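Local coordinates for protein alcohol oxidase (Myceliophthora thermophila, PDB 6F74) that binds FAD as a VAO-type flavoprotein and probably uses it to catalyse oxygen-dependent oxidation of its substrate, at residues I455-G460 with T523-A528; G505-K508 with E513-D516; G546-P549 with D553-Y556. All coordinates share one frame; numbering follows the deposited sequence.

Interaction 1: I455-G460 with T523-A528; sequences IEVVAG and THVKGA
The backbones of Val458 and Lys526 come within 5.1 Å at their CA atoms, where the C-terminal part of helix 448-458 meets the middle of helix 512-533. No direct hydrogen bond joins 455-460 to 523-528. Val457 and Val525 meet through one methyl each, CG1 to CG1 at 3.7 Å, with the two side chains crossing at a slant. Val457 CG1 also lies 3.5 Å from Val525 O. Val458 CG1 touches the backbone at Lys526 O. Both helices pack against the seven-stranded antiparallel sheet, consistent with the substrate-binding domain of VAO-type oxidases. Val458 and Lys526 both rest on Ser502 of its strand 498-503. The Lys526 chain runs alongside 458-460, with CE 3.7 Å from Val458 O. A bend at chi4 (73°) then turns NZ toward Gly460 CA, 3.8 Å away. Gly460 has positive phi and is where the chain leaves helical geometry. A water accepts from Lys526 NZ at 2.6 Å and donates to Val457 O at 3.1 Å. Ser466 OG and Gln504 OE1 also bond NZ, so this buried ammonium has three polar partners. Val458 O is bonded by Asn468 ND2.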
loop_
_atom_site.group_PDB
_atom_site.type_symbol
_atom_site.label_atom_id
_atom_site.label_comp_id
_atom_site.label_asym_id
_atom_site.label_seq_id
_atom_site.Cartn_x
_atom_site.Cartn_y
_atom_site.Cartn_z
ATOM N N ILE A 455 -21.883 -3.451 -8.886
ATOM C CA ILE A 455 -21.313 -2.592 -9.930
ATOM C C ILE A 455 -22.082 -1.269 -10.051
ATOM O O ILE A 455 -21.451 -0.221 -10.128
ATOM C CB ILE A 455 -21.254 -3.320 -11.291
ATOM C CG1 ILE A 455 -20.271 -4.515 -11.252
ATOM C CG2 ILE A 455 -20.894 -2.390 -12.427
ATOM C CD1 ILE A 455 -18.841 -4.203 -10.840
ATOM N N GLU A 456 -23.414 -1.312 -10.043
ATOM C CA GLU A 456 -24.207 -0.091 -10.141
ATOM C C GLU A 456 -23.848 0.896 -9.043
ATOM O O GLU A 456 -23.586 2.047 -9.325
ATOM C CB GLU A 456 -25.718 -0.396 -10.095
ATOM C CG GLU A 456 -26.640 0.787 -10.373
ATOM C CD GLU A 456 -26.394 1.423 -11.728
ATOM O OE1 GLU A 456 -26.110 0.709 -12.737
ATOM O OE2 GLU A 456 -26.411 2.670 -11.778
ATOM N N VAL A 457 -23.818 0.428 -7.801
ATOM C CA VAL A 457 -23.438 1.277 -6.653
ATOM C C VAL A 457 -21.986 1.791 -6.680
ATOM O O VAL A 457 -21.769 2.981 -6.507
ATOM C CB VAL A 457 -23.704 0.583 -5.296
ATOM C CG1 VAL A 457 -23.232 1.466 -4.126
ATOM C CG2 VAL A 457 -25.182 0.277 -5.134
ATOM N N VAL A 458 -21.002 0.901 -6.857
ATOM C CA VAL A 458 -19.582 1.342 -6.885
ATOM C C VAL A 458 -19.217 2.206 -8.125
ATOM O O VAL A 458 -18.261 2.986 -8.069
ATOM C CB VAL A 458 -18.537 0.203 -6.676
ATOM C CG1 VAL A 458 -18.787 -0.517 -5.379
ATOM C CG2 VAL A 458 -18.513 -0.769 -7.841
ATOM N N ALA A 459 -19.979 2.087 -9.218
ATOM C CA ALA A 459 -19.844 3.000 -10.364
ATOM C C ALA A 459 -20.013 4.475 -9.966
ATOM O O ALA A 459 -19.480 5.396 -10.586
ATOM C CB ALA A 459 -20.856 2.626 -11.448
ATOM N N GLY A 460 -20.800 4.686 -8.917
ATOM C CA GLY A 460 -20.939 6.016 -8.355
ATOM C C GLY A 460 -21.917 6.845 -9.132
ATOM O O GLY A 460 -22.529 6.389 -10.109
ATOM N N THR A 523 -17.181 4.712 2.591
ATOM C CA THR A 523 -17.367 3.690 3.625
ATOM C C THR A 523 -18.758 3.049 3.608
ATOM O O THR A 523 -18.869 1.817 3.583
ATOM C CB THR A 523 -17.077 4.256 5.049
ATOM O OG1 THR A 523 -15.707 4.705 5.148
ATOM C CG2 THR A 523 -17.341 3.168 6.126
ATOM N N HIS A 524 -19.808 3.880 3.625
ATOM C CA HIS A 524 -21.177 3.409 3.859
ATOM C C HIS A 524 -22.072 3.255 2.637
ATOM O O HIS A 524 -23.160 2.717 2.788
ATOM C CB HIS A 524 -21.891 4.325 4.881
ATOM C CG HIS A 524 -21.224 4.347 6.222
ATOM N ND1 HIS A 524 -21.213 3.252 7.063
ATOM C CD2 HIS A 524 -20.528 5.315 6.853
ATOM C CE1 HIS A 524 -20.558 3.549 8.167
ATOM N NE2 HIS A 524 -20.126 4.796 8.066
ATOM N N VAL A 525 -21.646 3.740 1.472
ATOM C CA VAL A 525 -22.325 3.456 0.190
ATOM C C VAL A 525 -21.471 2.470 -0.636
ATOM O O VAL A 525 -21.898 1.345 -0.909
ATOM C CB VAL A 525 -22.655 4.758 -0.580
ATOM C CG1 VAL A 525 -23.335 4.445 -1.907
ATOM C CG2 VAL A 525 -23.590 5.643 0.257
ATOM N N LYS A 526 -20.247 2.865 -0.978
ATOM C CA LYS A 526 -19.374 2.001 -1.795
ATOM C C LYS A 526 -18.976 0.727 -1.024
ATOM O O LYS A 526 -19.308 -0.378 -1.439
ATOM C CB LYS A 526 -18.151 2.768 -2.296
ATOM C CG LYS A 526 -18.420 3.630 -3.517
ATOM C CD LYS A 526 -17.339 4.656 -3.796
ATOM C CE LYS A 526 -17.429 5.199 -5.216
ATOM N NZ LYS A 526 -18.569 6.131 -5.430
ATOM N N GLY A 527 -18.322 0.904 0.113
ATOM C CA GLY A 527 -17.843 -0.209 0.943
ATOM C C GLY A 527 -18.931 -1.182 1.347
ATOM O O GLY A 527 -18.712 -2.386 1.327
ATOM N N ALA A 528 -20.107 -0.636 1.666
ATOM C CA ALA A 528 -21.302 -1.389 2.037
ATOM C C ALA A 528 -21.833 -2.275 0.920
ATOM O O ALA A 528 -22.313 -3.378 1.189
ATOM C CB ALA A 528 -22.411 -0.437 2.500
HETATM O O HOH W 1 -21.105 5.561 -4.931
#

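Interaction 2: G505-K508 with E513-D516; sequences GIPK and EIRD
Ile506 meets Arg515 and Ile514 where the loop after strand 498-503 comes back against helix 512-533. The CB of Ile506 points toward the helix. From CB the side chain divides. The CG2 methyl reaches the helix backbone, 4.1 Å from Arg515 CA, and lies 4.3 Å from Ile514 CD1. The other branch leaves through CG1, which sits between the backbone N and the carbonyl carbon (chi1 45°). From there CD1 ends 3.9 Å from Arg515 CD. The same methyl also approaches the guanidinium obliquely.

Pro507 adds the second apolar contact. The CD corner of its ring meets the Ile514 CD1 methyl at 3.5 Å. The helix therefore offers an isoleucine methyl to the proline ring and an aliphatic arginine stem to Ile506. No hydrogen bond crosses between the two segments.

The Arg515 chain is extended from CG to NE, which carries the guanidinium out to Tyr102. There NH1 donates to Tyr102 O, and the group forms a cation-pi contact with the Tyr102 ring. Thr432 touches both Ile506 and Arg515.

A bound N-acetylglucosamine of a glycan attached to the protein lies about 4 Å from the Arg515 side chain. That side chain is about 11 Å from the side chain of Asp160, an FAD-binding residue. The arrangement is a short strand-to-helix connection: Ile506 and Pro507 of the loop pack on the first turn of the helix that follows, beside a glycan.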
loop_
_atom_site.group_PDB
_atom_site.type_symbol
_atom_site.label_atom_id
_atom_site.label_comp_id
_atom_site.label_asym_id
_atom_site.label_seq_id
_atom_site.Cartn_x
_atom_site.Cartn_y
_atom_site.Cartn_z
ATOM N N GLY A 505 -12.011 11.131 -4.734
ATOM C CA GLY A 505 -11.135 12.205 -4.274
ATOM C C GLY A 505 -11.871 13.324 -3.556
ATOM O O GLY A 505 -13.107 13.414 -3.622
ATOM N N ILE A 506 -11.093 14.174 -2.893
ATOM C CA ILE A 506 -11.559 15.403 -2.294
ATOM C C ILE A 506 -10.696 16.527 -2.863
ATOM O O ILE A 506 -9.539 16.280 -3.248
ATOM C CB ILE A 506 -11.453 15.434 -0.745
ATOM C CG1 ILE A 506 -10.088 14.908 -0.247
ATOM C CG2 ILE A 506 -12.562 14.604 -0.148
ATOM C CD1 ILE A 506 -9.863 14.965 1.257
ATOM N N PRO A 507 -11.235 17.752 -2.906
ATOM C CA PRO A 507 -10.402 18.898 -3.278
ATOM C C PRO A 507 -9.117 18.961 -2.467
ATOM O O PRO A 507 -9.054 18.473 -1.328
ATOM C CB PRO A 507 -11.304 20.128 -2.955
ATOM C CG PRO A 507 -12.701 19.594 -2.964
ATOM C CD PRO A 507 -12.575 18.181 -2.447
ATOM N N LYS A 508 -8.093 19.544 -3.066
ATOM C CA LYS A 508 -6.782 19.685 -2.422
ATOM C C LYS A 508 -6.919 20.451 -1.096
ATOM O O LYS A 508 -6.349 20.051 -0.080
ATOM C CB LYS A 508 -5.850 20.421 -3.395
ATOM C CG LYS A 508 -4.438 20.667 -2.912
ATOM C CD LYS A 508 -3.656 21.393 -3.999
ATOM C CE LYS A 508 -4.015 22.874 -4.089
ATOM N NZ LYS A 508 -3.228 23.512 -5.172
ATOM N N GLU A 513 -16.450 19.200 6.233
ATOM C CA GLU A 513 -17.771 18.766 5.807
ATOM C C GLU A 513 -17.704 17.990 4.516
ATOM O O GLU A 513 -18.355 16.973 4.376
ATOM C CB GLU A 513 -18.718 19.978 5.646
ATOM C CG GLU A 513 -18.991 20.663 6.951
ATOM C CD GLU A 513 -17.913 21.608 7.490
ATOM O OE1 GLU A 513 -16.706 21.732 7.039
ATOM O OE2 GLU A 513 -18.357 22.266 8.452
ATOM N N ILE A 514 -16.904 18.481 3.578
ATOM C CA ILE A 514 -16.751 17.840 2.275
ATOM C C ILE A 514 -16.051 16.497 2.438
ATOM O O ILE A 514 -16.471 15.515 1.830
ATOM C CB ILE A 514 -16.052 18.766 1.243
ATOM C CG1 ILE A 514 -16.480 18.434 -0.193
ATOM C CG2 ILE A 514 -14.536 18.763 1.376
ATOM C CD1 ILE A 514 -15.671 17.401 -0.924
ATOM N N ARG A 515 -15.036 16.432 3.289
ATOM C CA ARG A 515 -14.339 15.166 3.533
ATOM C C ARG A 515 -15.259 14.130 4.214
ATOM O O ARG A 515 -15.218 12.939 3.854
ATOM C CB ARG A 515 -13.069 15.372 4.367
ATOM C CG ARG A 515 -12.421 14.050 4.743
ATOM C CD ARG A 515 -10.932 14.170 4.901
ATOM N NE ARG A 515 -10.264 12.883 5.032
ATOM C CZ ARG A 515 -8.938 12.731 5.094
ATOM N NH1 ARG A 515 -8.140 13.799 5.060
ATOM N NH2 ARG A 515 -8.390 11.516 5.219
ATOM N N ASP A 516 -16.077 14.573 5.173
ATOM C CA ASP A 516 -17.022 13.662 5.844
ATOM C C ASP A 516 -18.073 13.122 4.866
ATOM O O ASP A 516 -18.469 11.955 4.966
ATOM C CB ASP A 516 -17.764 14.339 7.006
ATOM C CG ASP A 516 -16.858 14.795 8.119
ATOM O OD1 ASP A 516 -15.702 14.284 8.293
ATOM O OD2 ASP A 516 -17.312 15.693 8.838
#

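Interaction 3: G546-P549 with D553-Y556; sequences GSDP and DAFY
The berberine-like (BBE) C-terminal region of this flavoprotein holds the contact, a local one between the loop 546-549 and helix 551-556 just after it. Asp548 and Ala554 make one half of it, Gly546 and Phe555 the other. The backbones stay well apart. The CA atoms of Asp548 and Ala554 are 8.3 Å from each other, and those of Gly546 and Phe555 are 9.1 Å apart. The carboxylate of Asp548 and the ring of Phe555 span the distance, and no hydrogen bond crosses between the two segments.

Asp548 and Ala554 each point their CB toward the other segment. The carboxylate of Asp548 stands with CG anti to the backbone N (chi1 176°). This places OD2 3.9 Å from the methyl of Ala554, a van der Waals contact. The charge is met by other groups. OD2 forms a salt bridge with Lys531 of helix 512-533, and OD1 accepts from the backbone N of Glu550. The buried carboxylate therefore links the loop to the preceding long helix and to the residue just before helix 551-556. Ala554 is tied on by backbone hydrogen bonding with Gly539.

The Phe555 ring comes nearer the loop than its CB does. The ring also packs on Leu162 and Met541. Its side chain is about 6 Å from that of Arg164 and about 7 Å from that of Tyr540, both FAD-binding residues. The far carbon of the ring, CZ, makes the contact with the loop: Gly546 N lies 4.1 Å from it and approaches the ring obliquely.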
loop_
_atom_site.group_PDB
_atom_site.type_symbol
_atom_site.label_atom_id
_atom_site.label_comp_id
_atom_site.label_asym_id
_atom_site.label_seq_id
_atom_site.Cartn_x
_atom_site.Cartn_y
_atom_site.Cartn_z
ATOM N N GLY A 546 -9.616 3.003 6.139
ATOM C CA GLY A 546 -9.155 3.214 7.514
ATOM C C GLY A 546 -10.225 3.827 8.388
ATOM O O GLY A 546 -10.017 3.890 9.590
ATOM N N SER A 547 -11.346 4.298 7.809
ATOM C CA SER A 547 -12.492 4.798 8.596
ATOM C C SER A 547 -13.609 3.813 8.809
ATOM O O SER A 547 -14.622 4.197 9.415
ATOM C CB SER A 547 -13.115 6.003 7.918
ATOM O OG SER A 547 -12.140 7.028 7.895
ATOM N N ASP A 548 -13.439 2.567 8.356
ATOM C CA ASP A 548 -14.468 1.562 8.499
ATOM C C ASP A 548 -14.569 1.217 9.974
ATOM O O ASP A 548 -13.583 0.754 10.560
ATOM C CB ASP A 548 -14.099 0.346 7.647
ATOM C CG ASP A 548 -15.070 -0.826 7.795
ATOM O OD1 ASP A 548 -16.216 -0.653 8.268
ATOM O OD2 ASP A 548 -14.684 -1.949 7.391
ATOM N N PRO A 549 -15.743 1.456 10.605
ATOM C CA PRO A 549 -15.959 0.968 11.973
ATOM C C PRO A 549 -15.607 -0.505 12.178
ATOM O O PRO A 549 -15.294 -0.916 13.299
ATOM C CB PRO A 549 -17.477 1.123 12.175
ATOM C CG PRO A 549 -17.886 2.215 11.235
ATOM C CD PRO A 549 -16.943 2.106 10.057
ATOM N N ASP A 553 -11.985 -6.404 11.550
ATOM C CA ASP A 553 -12.500 -7.557 10.796
ATOM C C ASP A 553 -12.020 -7.567 9.354
ATOM O O ASP A 553 -11.475 -8.566 8.854
ATOM C CB ASP A 553 -14.034 -7.505 10.796
ATOM C CG ASP A 553 -14.650 -8.811 11.070
ATOM O OD1 ASP A 553 -14.491 -9.747 10.263
ATOM O OD2 ASP A 553 -15.316 -8.900 12.112
ATOM N N ALA A 554 -12.215 -6.434 8.691
ATOM C CA ALA A 554 -11.824 -6.252 7.290
ATOM C C ALA A 554 -10.331 -6.519 7.095
ATOM O O ALA A 554 -9.949 -7.313 6.247
ATOM C CB ALA A 554 -12.164 -4.850 6.840
ATOM N N PHE A 555 -9.520 -5.885 7.917
ATOM C CA PHE A 555 -8.083 -5.855 7.717
ATOM C C PHE A 555 -7.390 -7.159 8.124
ATOM O O PHE A 555 -6.530 -7.654 7.414
ATOM C CB PHE A 555 -7.486 -4.658 8.501
ATOM C CG PHE A 555 -7.684 -3.302 7.847
ATOM C CD1 PHE A 555 -8.627 -3.071 6.822
ATOM C CD2 PHE A 555 -6.905 -2.216 8.277
ATOM C CE1 PHE A 555 -8.775 -1.803 6.266
ATOM C CE2 PHE A 555 -7.047 -0.962 7.713
ATOM C CZ PHE A 555 -7.997 -0.752 6.705
ATOM N N TYR A 556 -7.792 -7.706 9.266
ATOM C CA TYR A 556 -7.101 -8.819 9.932
ATOM C C TYR A 556 -7.894 -10.127 9.990
ATOM O O TYR A 556 -7.304 -11.219 10.030
ATOM C CB TYR A 556 -6.696 -8.377 11.356
ATOM C CG TYR A 556 -5.954 -7.064 11.329
ATOM C CD1 TYR A 556 -4.709 -6.960 10.734
ATOM C CD2 TYR A 556 -6.516 -5.907 11.857
ATOM C CE1 TYR A 556 -4.034 -5.735 10.692
ATOM C CE2 TYR A 556 -5.847 -4.693 11.812
ATOM C CZ TYR A 556 -4.597 -4.625 11.221
ATOM O OH TYR A 556 -3.923 -3.425 11.174
#

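How the interactions relate
Helix 512-533 carries a segment of interactions 1 and 2, and interaction 3 packs on it at Thr523. Interaction 2 uses its first turn and interaction 1 its middle, with centres about 17 Å apart and nearest atoms about 7 Å apart. Interaction 3 follows later in the chain but touches interaction 1 directly. Thr523 OG1 packs 4.0 Å from Ser547 CB, and Thr523 CG2 lies 4.1 Å from Asp548 CA. His524 CE1 meets Pro549 CG at 4.3 Å. Interactions 2 and 3 do not touch: their nearest atoms are about 6 Å apart. Interaction 3 lies toward the cofactor, its Phe555 side chain about 10 Å from FAD. Interaction 2 lies beside a glycan.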